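Local coordinates for suppressor protein MPT5 (Saccharomyces cerevisiae, PDB 5BZ1) that binds short UGUA-containing elements in the 3' untranslated regions of target mRNAs through its Pumilio-homology domain and regulates them post-transcriptionally, repressing HO expression, at residues A[74-79]-A[108-114]; A[245-251]-A[311-317]; A[322-326]-A[368-372]. All coordinates share one frame; numbering follows the deposited sequence.

Interaction 1: residues A[74-79]-A[108-114]; sequences TAEQKT and TVDNEVQ
Lys78 reaches across from the first turn of helix 75-85 and puts NZ 2.7 Å from Thr108 O, the main bond of the contact. Its chain leaves with CG anti to the backbone N (chi1 -179°) and bends at chi3, which carries the ammonium past Gln114 to the C-terminal end of helix 98-107. NZ also makes a weak bond to Thr108 OG1, a hydroxyl already engaged with Lys104 O, and is shared with Cys70 O and a water. That water donates to Asp110 OD2 at 2.6 Å, bridging two opposite charges that stand too far apart for a salt bridge. Here Pumilio repeats 2 and 3 meet side by side in the PUF superhelix, each offering the start of a helix capped by its own side chain: Thr74 with Gln77 as a capping box, Asn111 OD1 accepting from Gln114 N. Gln114 is held at both ends of its amide: OE1 takes Asp110 N at 2.7 Å, and NE2 gives an in-plane hydrogen to the anti lone pair of Asp110 OD2. Thr79 OG1 donates to Ala75 O from the face opposite Thr79 N and accepts from a second water, while Gln114 NE2 lies 3.0 Å from this OG1.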
loop_
_atom_site.group_PDB
_atom_site.type_symbol
_atom_site.label_atom_id
_atom_site.label_comp_id
_atom_site.label_asym_id
_atom_site.label_seq_id
_atom_site.Cartn_x
_atom_site.Cartn_y
_atom_site.Cartn_z
ATOM N N THR A 74 -26.143 19.196 11.752
ATOM C CA THR A 74 -26.568 18.303 12.825
ATOM C C THR A 74 -26.408 16.872 12.333
ATOM O O THR A 74 -26.252 16.644 11.135
ATOM C CB THR A 74 -28.044 18.518 13.194
ATOM O OG1 THR A 74 -28.869 18.177 12.073
ATOM C CG2 THR A 74 -28.304 19.969 13.596
ATOM N N ALA A 75 -26.451 15.910 13.250
ATOM C CA ALA A 75 -26.371 14.503 12.873
ATOM C C ALA A 75 -27.525 14.129 11.948
ATOM O O ALA A 75 -27.335 13.394 10.977
ATOM C CB ALA A 75 -26.373 13.622 14.101
ATOM N N GLU A 76 -28.717 14.631 12.261
ATOM C CA GLU A 76 -29.887 14.404 11.418
ATOM C C GLU A 76 -29.667 14.939 10.006
ATOM O O GLU A 76 -29.938 14.243 9.026
ATOM C CB GLU A 76 -31.131 15.057 12.026
ATOM C CG GLU A 76 -32.031 14.098 12.785
ATOM C CD GLU A 76 -33.423 14.662 13.013
ATOM O OE1 GLU A 76 -33.559 15.902 13.110
ATOM O OE2 GLU A 76 -34.381 13.863 13.092
ATOM N N GLN A 77 -29.179 16.174 9.909
ATOM C CA GLN A 77 -28.927 16.806 8.617
ATOM C C GLN A 77 -27.884 16.053 7.788
ATOM O O GLN A 77 -28.039 15.905 6.576
ATOM C CB GLN A 77 -28.512 18.273 8.798
ATOM C CG GLN A 77 -29.666 19.225 9.134
ATOM C CD GLN A 77 -29.185 20.596 9.588
ATOM O OE1 GLN A 77 -28.059 20.746 10.065
ATOM N NE2 GLN A 77 -30.040 21.604 9.440
ATOM N N LYS A 78 -26.823 15.576 8.433
ATOM C CA LYS A 78 -25.771 14.865 7.707
ATOM C C LYS A 78 -26.226 13.475 7.249
ATOM O O LYS A 78 -25.859 13.016 6.166
ATOM C CB LYS A 78 -24.481 14.775 8.533
ATOM C CG LYS A 78 -23.342 14.054 7.812
ATOM C CD LYS A 78 -22.010 14.236 8.527
ATOM C CE LYS A 78 -21.521 15.667 8.412
ATOM N NZ LYS A 78 -20.521 15.990 9.465
ATOM N N THR A 79 -27.038 12.818 8.073
ATOM C CA THR A 79 -27.599 11.518 7.717
ATOM C C THR A 79 -28.509 11.631 6.489
ATOM O O THR A 79 -28.461 10.786 5.588
ATOM C CB THR A 79 -28.363 10.896 8.901
ATOM O OG1 THR A 79 -27.456 10.674 9.989
ATOM C CG2 THR A 79 -28.990 9.570 8.503
ATOM N N THR A 108 -15.941 13.435 8.421
ATOM C CA THR A 108 -16.767 14.015 9.479
ATOM C C THR A 108 -18.055 13.244 9.777
ATOM O O THR A 108 -19.036 13.840 10.224
ATOM C CB THR A 108 -17.146 15.480 9.159
ATOM O OG1 THR A 108 -17.890 15.532 7.935
ATOM C CG2 THR A 108 -15.901 16.340 9.029
ATOM N N VAL A 109 -18.061 11.934 9.531
ATOM C CA VAL A 109 -19.232 11.120 9.879
ATOM C C VAL A 109 -19.499 11.165 11.383
ATOM O O VAL A 109 -18.561 11.189 12.184
ATOM C CB VAL A 109 -19.104 9.652 9.419
ATOM C CG1 VAL A 109 -19.239 9.547 7.910
ATOM C CG2 VAL A 109 -17.786 9.046 9.894
ATOM N N ASP A 110 -20.776 11.181 11.759
ATOM C CA ASP A 110 -21.165 11.312 13.158
ATOM C C ASP A 110 -21.331 9.963 13.845
ATOM O O ASP A 110 -21.099 9.838 15.050
ATOM C CB ASP A 110 -22.483 12.082 13.272
ATOM C CG ASP A 110 -22.374 13.506 12.778
ATOM O OD1 ASP A 110 -21.516 14.252 13.294
ATOM O OD2 ASP A 110 -23.145 13.876 11.866
ATOM N N ASN A 111 -21.743 8.955 13.081
ATOM C CA ASN A 111 -22.125 7.677 13.670
ATOM C C ASN A 111 -22.069 6.507 12.689
ATOM O O ASN A 111 -21.787 6.683 11.499
ATOM C CB ASN A 111 -23.530 7.783 14.273
ATOM C CG ASN A 111 -24.565 8.258 13.263
ATOM O OD1 ASN A 111 -24.684 7.700 12.170
ATOM N ND2 ASN A 111 -25.307 9.304 13.619
ATOM N N GLU A 112 -22.374 5.321 13.209
ATOM C CA GLU A 112 -22.326 4.074 12.453
ATOM C C GLU A 112 -23.346 4.048 11.314
ATOM O O GLU A 112 -23.074 3.507 10.236
ATOM C CB GLU A 112 -22.586 2.902 13.401
ATOM C CG GLU A 112 -22.367 1.523 12.796
ATOM C CD GLU A 112 -20.997 0.964 13.115
ATOM O OE1 GLU A 112 -20.151 1.734 13.616
ATOM O OE2 GLU A 112 -20.767 -0.240 12.873
ATOM N N VAL A 113 -24.522 4.620 11.564
ATOM C CA VAL A 113 -25.578 4.686 10.560
ATOM C C VAL A 113 -25.075 5.344 9.276
ATOM O O VAL A 113 -25.283 4.822 8.179
ATOM C CB VAL A 113 -26.809 5.446 11.094
ATOM C CG1 VAL A 113 -27.828 5.671 9.984
ATOM C CG2 VAL A 113 -27.436 4.684 12.254
ATOM N N GLN A 114 -24.398 6.478 9.423
ATOM C CA GLN A 114 -23.844 7.199 8.282
ATOM C C GLN A 114 -22.763 6.393 7.567
ATOM O O GLN A 114 -22.705 6.378 6.339
ATOM C CB GLN A 114 -23.285 8.550 8.731
ATOM C CG GLN A 114 -24.356 9.566 9.138
ATOM C CD GLN A 114 -23.771 10.785 9.827
ATOM O OE1 GLN A 114 -22.558 11.003 9.796
ATOM N NE2 GLN A 114 -24.630 11.583 10.463
HETATM O O HOH W 1 -22.550 16.314 11.326
HETATM O O HOH W 2 -28.480 10.163 12.498
#

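Interaction 2: residues A[245-251]-A[311-317]; sequences CQLSCLK and VLIRDNF. With nucleotides of chain B.
Phe317 and Lys251 meet where Pumilio repeats 7 and 8 adjoin in the PUF RNA-binding domain, at the edge of the surface that carries the RNA. The aromatic contact is a CH-pi interaction: Lys251 CA stands over the centre of the Phe317 ring, 3.6 Å from the centroid and only 9° off the normal. From there the lysine chain runs on past the rim, CB lying 3.6 Å from Phe317 CZ. Cys249 O sits at another part of the ring edge, in plane, as does C1' of G2 of chain B, so backbone and ribose both border the phenyl group.

The apolar contacts lie farther back, between the helix ends. Leu312 CD2 touches Ser248 CB and Cys249 SG, with Cys245 SG a little farther off, and Val311 CG1 touches both sulfurs. Phe305 of helix 288-307 packs on Ser248 and Leu312 from outside the pair. Asp315, its CG anti to the backbone N (chi1 -175°), lays its carboxylate in van der Waals contact with Cys249, OD2 3.3 Å from Cys249 CA.

Among the hydrogen bonds, the same oxygen accepts from Phe317 N, which meets it from above the carboxylate plane, and from Gly318 N, capping the turn into the next helix. A water donates to both Asp315 OD1 and Cys249 O, joining the loops. On the RNA side, Lys251 bends at chi3 and chi4 to bring NZ within 3.1 Å of O2' of G2 of chain B, its hydrogen-bond acceptor.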
loop_
_atom_site.group_PDB
_atom_site.type_symbol
_atom_site.label_atom_id
_atom_site.label_comp_id
_atom_site.label_asym_id
_atom_site.label_seq_id
_atom_site.Cartn_x
_atom_site.Cartn_y
_atom_site.Cartn_z
ATOM N N CYS A 245 18.207 -16.966 -10.080
ATOM C CA CYS A 245 19.311 -16.276 -10.740
ATOM C C CYS A 245 18.819 -15.212 -11.721
ATOM O O CYS A 245 19.309 -14.080 -11.715
ATOM C CB CYS A 245 20.229 -17.264 -11.455
ATOM S SG CYS A 245 21.534 -16.458 -12.413
ATOM N N GLN A 246 17.852 -15.573 -12.560
ATOM C CA GLN A 246 17.311 -14.621 -13.526
ATOM C C GLN A 246 16.618 -13.436 -12.853
ATOM O O GLN A 246 16.810 -12.290 -13.263
ATOM C CB GLN A 246 16.353 -15.301 -14.501
ATOM C CG GLN A 246 15.831 -14.364 -15.588
ATOM C CD GLN A 246 16.946 -13.609 -16.301
ATOM O OE1 GLN A 246 17.085 -12.392 -16.151
ATOM N NE2 GLN A 246 17.748 -14.330 -17.080
ATOM N N LEU A 247 15.817 -13.715 -11.826
ATOM C CA LEU A 247 15.114 -12.663 -11.089
ATOM C C LEU A 247 16.108 -11.692 -10.450
ATOM O O LEU A 247 15.867 -10.487 -10.396
ATOM C CB LEU A 247 14.195 -13.265 -10.023
ATOM C CG LEU A 247 12.963 -14.025 -10.524
ATOM C CD1 LEU A 247 12.299 -14.796 -9.393
ATOM C CD2 LEU A 247 11.964 -13.081 -11.181
ATOM N N SER A 248 17.230 -12.231 -9.980
ATOM C CA SER A 248 18.305 -11.427 -9.412
ATOM C C SER A 248 18.934 -10.492 -10.445
ATOM O O SER A 248 19.533 -9.480 -10.085
ATOM C CB SER A 248 19.388 -12.335 -8.823
ATOM O OG SER A 248 18.886 -13.101 -7.749
ATOM N N CYS A 249 18.804 -10.842 -11.723
ATOM C CA CYS A 249 19.421 -10.066 -12.795
ATOM C C CYS A 249 18.450 -9.125 -13.508
ATOM O O CYS A 249 18.752 -8.622 -14.592
ATOM C CB CYS A 249 20.083 -10.992 -13.813
ATOM S SG CYS A 249 21.423 -11.990 -13.118
ATOM N N LEU A 250 17.295 -8.874 -12.902
ATOM C CA LEU A 250 16.329 -7.943 -13.487
ATOM C C LEU A 250 16.175 -6.694 -12.617
ATOM O O LEU A 250 16.314 -6.766 -11.398
ATOM C CB LEU A 250 14.984 -8.634 -13.721
ATOM C CG LEU A 250 15.024 -9.795 -14.716
ATOM C CD1 LEU A 250 13.711 -10.562 -14.725
ATOM C CD2 LEU A 250 15.357 -9.300 -16.120
ATOM N N LYS A 251 15.897 -5.558 -13.253
ATOM C CA LYS A 251 15.873 -4.262 -12.574
ATOM C C LYS A 251 14.997 -4.222 -11.320
ATOM O O LYS A 251 15.431 -3.758 -10.263
ATOM C CB LYS A 251 15.407 -3.173 -13.542
ATOM C CG LYS A 251 15.473 -1.754 -12.981
ATOM C CD LYS A 251 14.671 -0.793 -13.846
ATOM C CE LYS A 251 15.348 0.566 -13.976
ATOM N NZ LYS A 251 15.562 1.251 -12.676
ATOM N N VAL A 311 27.736 -15.407 -13.592
ATOM C CA VAL A 311 26.749 -14.526 -14.214
ATOM C C VAL A 311 26.401 -13.365 -13.287
ATOM O O VAL A 311 26.344 -12.210 -13.713
ATOM C CB VAL A 311 25.468 -15.297 -14.586
ATOM C CG1 VAL A 311 24.331 -14.343 -14.930
ATOM C CG2 VAL A 311 25.738 -16.240 -15.744
ATOM N N LEU A 312 26.183 -13.686 -12.016
ATOM C CA LEU A 312 25.742 -12.713 -11.020
ATOM C C LEU A 312 26.763 -11.602 -10.747
ATOM O O LEU A 312 26.402 -10.428 -10.671
ATOM C CB LEU A 312 25.375 -13.431 -9.718
ATOM C CG LEU A 312 24.124 -14.307 -9.766
ATOM C CD1 LEU A 312 24.071 -15.247 -8.577
ATOM C CD2 LEU A 312 22.869 -13.445 -9.806
ATOM N N ILE A 313 28.033 -11.971 -10.607
ATOM C CA ILE A 313 29.084 -11.004 -10.295
ATOM C C ILE A 313 29.283 -10.008 -11.437
ATOM O O ILE A 313 29.843 -8.925 -11.250
ATOM C CB ILE A 313 30.422 -11.720 -9.976
ATOM C CG1 ILE A 313 31.351 -10.808 -9.177
ATOM C CG2 ILE A 313 31.103 -12.219 -11.254
ATOM C CD1 ILE A 313 32.683 -11.447 -8.828
ATOM N N ARG A 314 28.792 -10.387 -12.613
ATOM C CA ARG A 314 29.029 -9.660 -13.851
ATOM C C ARG A 314 27.802 -8.846 -14.267
ATOM O O ARG A 314 27.892 -7.945 -15.105
ATOM C CB ARG A 314 29.365 -10.672 -14.945
ATOM C CG ARG A 314 30.485 -10.279 -15.878
ATOM C CD ARG A 314 30.959 -11.499 -16.663
ATOM N NE ARG A 314 31.517 -12.530 -15.791
ATOM C CZ ARG A 314 32.801 -12.601 -15.447
ATOM N NH1 ARG A 314 33.663 -11.701 -15.903
ATOM N NH2 ARG A 314 33.224 -13.572 -14.648
ATOM N N ASP A 315 26.655 -9.166 -13.677
ATOM C CA ASP A 315 25.391 -8.568 -14.099
ATOM C C ASP A 315 25.128 -7.203 -13.456
ATOM O O ASP A 315 25.455 -6.985 -12.286
ATOM C CB ASP A 315 24.236 -9.524 -13.810
ATOM C CG ASP A 315 22.913 -9.012 -14.341
ATOM O OD1 ASP A 315 22.621 -9.250 -15.531
ATOM O OD2 ASP A 315 22.166 -8.376 -13.565
ATOM N N ASN A 316 24.537 -6.296 -14.233
ATOM C CA ASN A 316 24.253 -4.934 -13.785
ATOM C C ASN A 316 23.400 -4.864 -12.520
ATOM O O ASN A 316 23.508 -3.913 -11.741
ATOM C CB ASN A 316 23.564 -4.137 -14.899
ATOM C CG ASN A 316 24.497 -3.797 -16.044
ATOM O OD1 ASN A 316 25.697 -3.613 -15.849
ATOM N ND2 ASN A 316 23.945 -3.704 -17.250
ATOM N N PHE A 317 22.544 -5.862 -12.330
ATOM C CA PHE A 317 21.661 -5.896 -11.177
ATOM C C PHE A 317 22.009 -7.041 -10.233
ATOM O O PHE A 317 21.932 -6.891 -9.012
ATOM C CB PHE A 317 20.200 -5.993 -11.628
ATOM C CG PHE A 317 19.756 -4.839 -12.485
ATOM C CD1 PHE A 317 19.789 -3.541 -11.989
ATOM C CD2 PHE A 317 19.311 -5.049 -13.785
ATOM C CE1 PHE A 317 19.383 -2.467 -12.774
ATOM C CE2 PHE A 317 18.902 -3.985 -14.576
ATOM C CZ PHE A 317 18.939 -2.691 -14.071
ATOM P P G B 2 23.389 3.861 -10.376
ATOM O OP1 G B 2 22.780 5.040 -11.035
ATOM O OP2 G B 2 23.909 3.969 -8.989
ATOM O "O5'" G B 2 22.320 2.685 -10.400
ATOM C "C5'" G B 2 21.864 2.140 -11.628
ATOM C "C4'" G B 2 20.663 1.264 -11.409
ATOM O "O4'" G B 2 21.037 0.113 -10.617
ATOM C "C3'" G B 2 19.529 1.898 -10.624
ATOM O "O3'" G B 2 18.717 2.739 -11.422
ATOM C "C2'" G B 2 18.800 0.688 -10.054
ATOM O "O2'" G B 2 17.934 0.111 -11.022
ATOM C "C1'" G B 2 19.960 -0.278 -9.795
ATOM N N9 G B 2 20.405 -0.255 -8.388
ATOM C C8 G B 2 21.110 0.725 -7.726
ATOM N N7 G B 2 21.333 0.422 -6.475
ATOM C C5 G B 2 20.742 -0.821 -6.293
ATOM C C6 G B 2 20.656 -1.652 -5.145
ATOM O O6 G B 2 21.105 -1.454 -4.012
ATOM N N1 G B 2 19.968 -2.826 -5.421
ATOM C C2 G B 2 19.429 -3.154 -6.641
ATOM N N2 G B 2 18.797 -4.333 -6.717
ATOM N N3 G B 2 19.498 -2.390 -7.716
ATOM C C4 G B 2 20.163 -1.246 -7.470
ATOM P P U B 3 17.779 3.852 -10.734
ATOM O OP1 U B 3 17.093 4.591 -11.826
ATOM O OP2 U B 3 18.586 4.624 -9.752
ATOM O "O5'" U B 3 16.701 2.988 -9.936
ATOM C "C5'" U B 3 15.639 3.602 -9.225
ATOM C "C4'" U B 3 14.309 3.031 -9.644
ATOM O "O4'" U B 3 14.283 1.597 -9.435
ATOM C "C3'" U B 3 13.093 3.540 -8.890
ATOM O "O3'" U B 3 12.670 4.805 -9.365
ATOM C "C2'" U B 3 12.072 2.430 -9.118
ATOM O "O2'" U B 3 11.458 2.565 -10.392
ATOM C "C1'" U B 3 12.967 1.181 -9.139
ATOM N N1 U B 3 12.968 0.462 -7.846
ATOM C C2 U B 3 11.943 -0.448 -7.629
ATOM O O2 U B 3 11.061 -0.663 -8.444
ATOM N N3 U B 3 11.979 -1.092 -6.417
ATOM C C4 U B 3 12.921 -0.922 -5.422
ATOM O O4 U B 3 12.816 -1.576 -4.380
ATOM C C5 U B 3 13.952 0.031 -5.726
ATOM C C6 U B 3 13.948 0.680 -6.900
HETATM O O HOH W 3 20.624 -7.663 -16.762
#

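Interaction 3: residues A[322-326]-A[368-372]. With nucleotides of chain B.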
loop_
_atom_site.group_PDB
_atom_site.type_symbol
_atom_site.label_atom_id
_atom_site.label_comp_id
_atom_site.label_asym_id
_atom_site.label_seq_id
_atom_site.Cartn_x
_atom_site.Cartn_y
_atom_site.Cartn_z
ATOM N N LEU A 322 24.233 -10.394 -5.047
ATOM C CA LEU A 322 25.430 -11.125 -4.637
ATOM C C LEU A 322 26.115 -10.436 -3.460
ATOM O O LEU A 322 26.453 -11.084 -2.467
ATOM C CB LEU A 322 26.409 -11.259 -5.803
ATOM C CG LEU A 322 27.758 -11.904 -5.473
ATOM C CD1 LEU A 322 27.582 -13.349 -5.042
ATOM C CD2 LEU A 322 28.715 -11.818 -6.654
ATOM N N GLN A 323 26.313 -9.125 -3.580
ATOM C CA GLN A 323 26.939 -8.334 -2.523
ATOM C C GLN A 323 26.161 -8.392 -1.207
ATOM O O GLN A 323 26.752 -8.412 -0.127
ATOM C CB GLN A 323 27.112 -6.878 -2.967
ATOM C CG GLN A 323 28.250 -6.651 -3.960
ATOM C CD GLN A 323 28.442 -5.187 -4.294
ATOM O OE1 GLN A 323 28.807 -4.384 -3.432
ATOM N NE2 GLN A 323 28.189 -4.827 -5.547
ATOM N N THR A 324 24.836 -8.414 -1.304
ATOM C CA THR A 324 23.991 -8.512 -0.120
ATOM C C THR A 324 24.209 -9.851 0.592
ATOM O O THR A 324 24.292 -9.904 1.820
ATOM C CB THR A 324 22.508 -8.328 -0.479
ATOM O OG1 THR A 324 22.273 -6.960 -0.834
ATOM C CG2 THR A 324 21.610 -8.707 0.693
ATOM N N LEU A 325 24.326 -10.923 -0.186
ATOM C CA LEU A 325 24.549 -12.251 0.377
ATOM C C LEU A 325 25.953 -12.379 0.974
ATOM O O LEU A 325 26.160 -13.136 1.924
ATOM C CB LEU A 325 24.329 -13.329 -0.691
ATOM C CG LEU A 325 24.365 -14.786 -0.217
ATOM C CD1 LEU A 325 23.165 -15.085 0.666
ATOM C CD2 LEU A 325 24.417 -15.757 -1.387
ATOM N N LEU A 326 26.905 -11.632 0.419
ATOM C CA LEU A 326 28.311 -11.733 0.821
ATOM C C LEU A 326 28.672 -10.841 2.010
ATOM O O LEU A 326 29.715 -11.032 2.639
ATOM C CB LEU A 326 29.232 -11.403 -0.361
ATOM C CG LEU A 326 29.316 -12.391 -1.524
ATOM C CD1 LEU A 326 30.244 -11.883 -2.614
ATOM C CD2 LEU A 326 29.790 -13.735 -1.031
ATOM N N LEU A 368 31.950 -19.635 -1.086
ATOM C CA LEU A 368 31.503 -18.597 -2.007
ATOM C C LEU A 368 32.474 -17.415 -2.016
ATOM O O LEU A 368 32.739 -16.823 -3.063
ATOM C CB LEU A 368 30.088 -18.132 -1.653
ATOM C CG LEU A 368 29.472 -17.068 -2.565
ATOM C CD1 LEU A 368 29.487 -17.544 -4.001
ATOM C CD2 LEU A 368 28.053 -16.736 -2.138
ATOM N N ILE A 369 33.012 -17.085 -0.845
ATOM C CA ILE A 369 33.981 -16.002 -0.720
ATOM C C ILE A 369 35.247 -16.278 -1.541
ATOM O O ILE A 369 35.727 -15.403 -2.266
ATOM C CB ILE A 369 34.361 -15.750 0.758
ATOM C CG1 ILE A 369 33.199 -15.097 1.512
ATOM C CG2 ILE A 369 35.594 -14.867 0.856
ATOM C CD1 ILE A 369 32.829 -13.720 0.994
ATOM N N VAL A 370 35.786 -17.491 -1.426
ATOM C CA VAL A 370 37.015 -17.829 -2.138
ATOM C C VAL A 370 36.793 -17.889 -3.652
ATOM O O VAL A 370 37.654 -17.474 -4.423
ATOM C CB VAL A 370 37.697 -19.125 -1.598
ATOM C CG1 VAL A 370 37.826 -19.074 -0.087
ATOM C CG2 VAL A 370 36.935 -20.375 -2.013
ATOM N N LEU A 371 35.634 -18.389 -4.074
ATOM C CA LEU A 371 35.301 -18.423 -5.495
ATOM C C LEU A 371 35.142 -17.002 -6.033
ATOM O O LEU A 371 35.541 -16.704 -7.161
ATOM C CB LEU A 371 34.032 -19.241 -5.746
ATOM C CG LEU A 371 34.120 -20.755 -5.560
ATOM C CD1 LEU A 371 32.780 -21.418 -5.837
ATOM C CD2 LEU A 371 35.190 -21.334 -6.462
ATOM N N THR A 372 34.567 -16.128 -5.213
ATOM C CA THR A 372 34.423 -14.720 -5.570
ATOM C C THR A 372 35.790 -14.048 -5.732
ATOM O O THR A 372 36.016 -13.312 -6.695
ATOM C CB THR A 372 33.582 -13.957 -4.527
ATOM O OG1 THR A 372 32.268 -14.529 -4.456
ATOM C CG2 THR A 372 33.461 -12.495 -4.904
ATOM O "O5'" U B 1 27.705 3.840 -9.409
ATOM C "C5'" U B 1 27.721 3.862 -10.829
ATOM C "C4'" U B 1 26.942 2.707 -11.407
ATOM O "O4'" U B 1 27.660 1.467 -11.188
ATOM C "C3'" U B 1 25.571 2.456 -10.798
ATOM O "O3'" U B 1 24.575 3.321 -11.319
ATOM C "C2'" U B 1 25.331 0.981 -11.109
ATOM O "O2'" U B 1 24.880 0.806 -12.445
ATOM C "C1'" U B 1 26.748 0.407 -10.998
ATOM N N1 U B 1 27.008 -0.215 -9.678
ATOM C C2 U B 1 26.699 -1.561 -9.541
ATOM O O2 U B 1 26.228 -2.226 -10.450
ATOM N N3 U B 1 26.954 -2.098 -8.301
ATOM C C4 U B 1 27.476 -1.437 -7.208
ATOM O O4 U B 1 27.647 -2.065 -6.160
ATOM C C5 U B 1 27.774 -0.050 -7.430
ATOM C C6 U B 1 27.540 0.506 -8.627
#
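Leu326 is the main bump of this contact, pointing from the last turn of helix 318-326 into a hollow on helix 354-375 lined by Leu368, Ile369 and Thr372. Its two methyls divide the work. CD2 enters between the branches of the first two, 3.6 Å from Leu368 CD2 and 3.7 Å from Ile369 CD1; CD1 meets Thr372 tip to tip, nearest its OG1 at 3.8 Å. The Leu326 chain lies roughly square to that of Leu368 but runs alongside Ile369 in the reverse sense.

Leu368 is a second bump. With CG anti to the backbone N (chi1 -178°), it pushes CD2 across to Leu325 CD2 at 3.8 Å, and Leu322 CD1 borders the same methyl more loosely at 4.5 Å. The short helical segments approach to 11.8 Å between axes, at 132° between their N-to-C directions, about midway between perpendicular and antiparallel. They join helix 318-326 of Pumilio repeat 8 to helix 354-375 in the C-terminal part that follows, with Leu309 of helix 309-312 also touching Leu322, Leu368 and Thr372. On another face of the same helix turn, Gln323 reaches the RNA: NE2 donates to O4 of U1 of chain B at 2.9 Å, while OE1 receives Lys391 NZ.

Thr372 OG1 donates to Leu368 O at 2.7 Å. It comes from the face opposite the backbone N of its own residue. With its proton spent inside its own helix, the hydroxyl meets Leu326 only by van der Waals contact, so the join depends on the fit of buried side chains rather than on polar bonds between the segments.

In the fold
From the N terminus, interaction 1 comes first: it closes a mostly helical loop of 28 residues and ties Pumilio repeat 2 to repeat 3. The chain then passes through the middle repeats to the other side of its centre, where interaction 2 closes a 59-residue loop, again mostly helical, and joins repeats 7 and 8. Interaction 3 follows, linking repeat 8 to helix 354-375 over 41 residues. The three loops run in series, neither nested nor crossed. Interaction 1 stands about 56 Å, centre to centre, from interaction 2, whereas interactions 2 and 3 touch: Ile313 CB packs 3.7 Å from Leu322 CD2, so that the two contacts adjoin through Ile313.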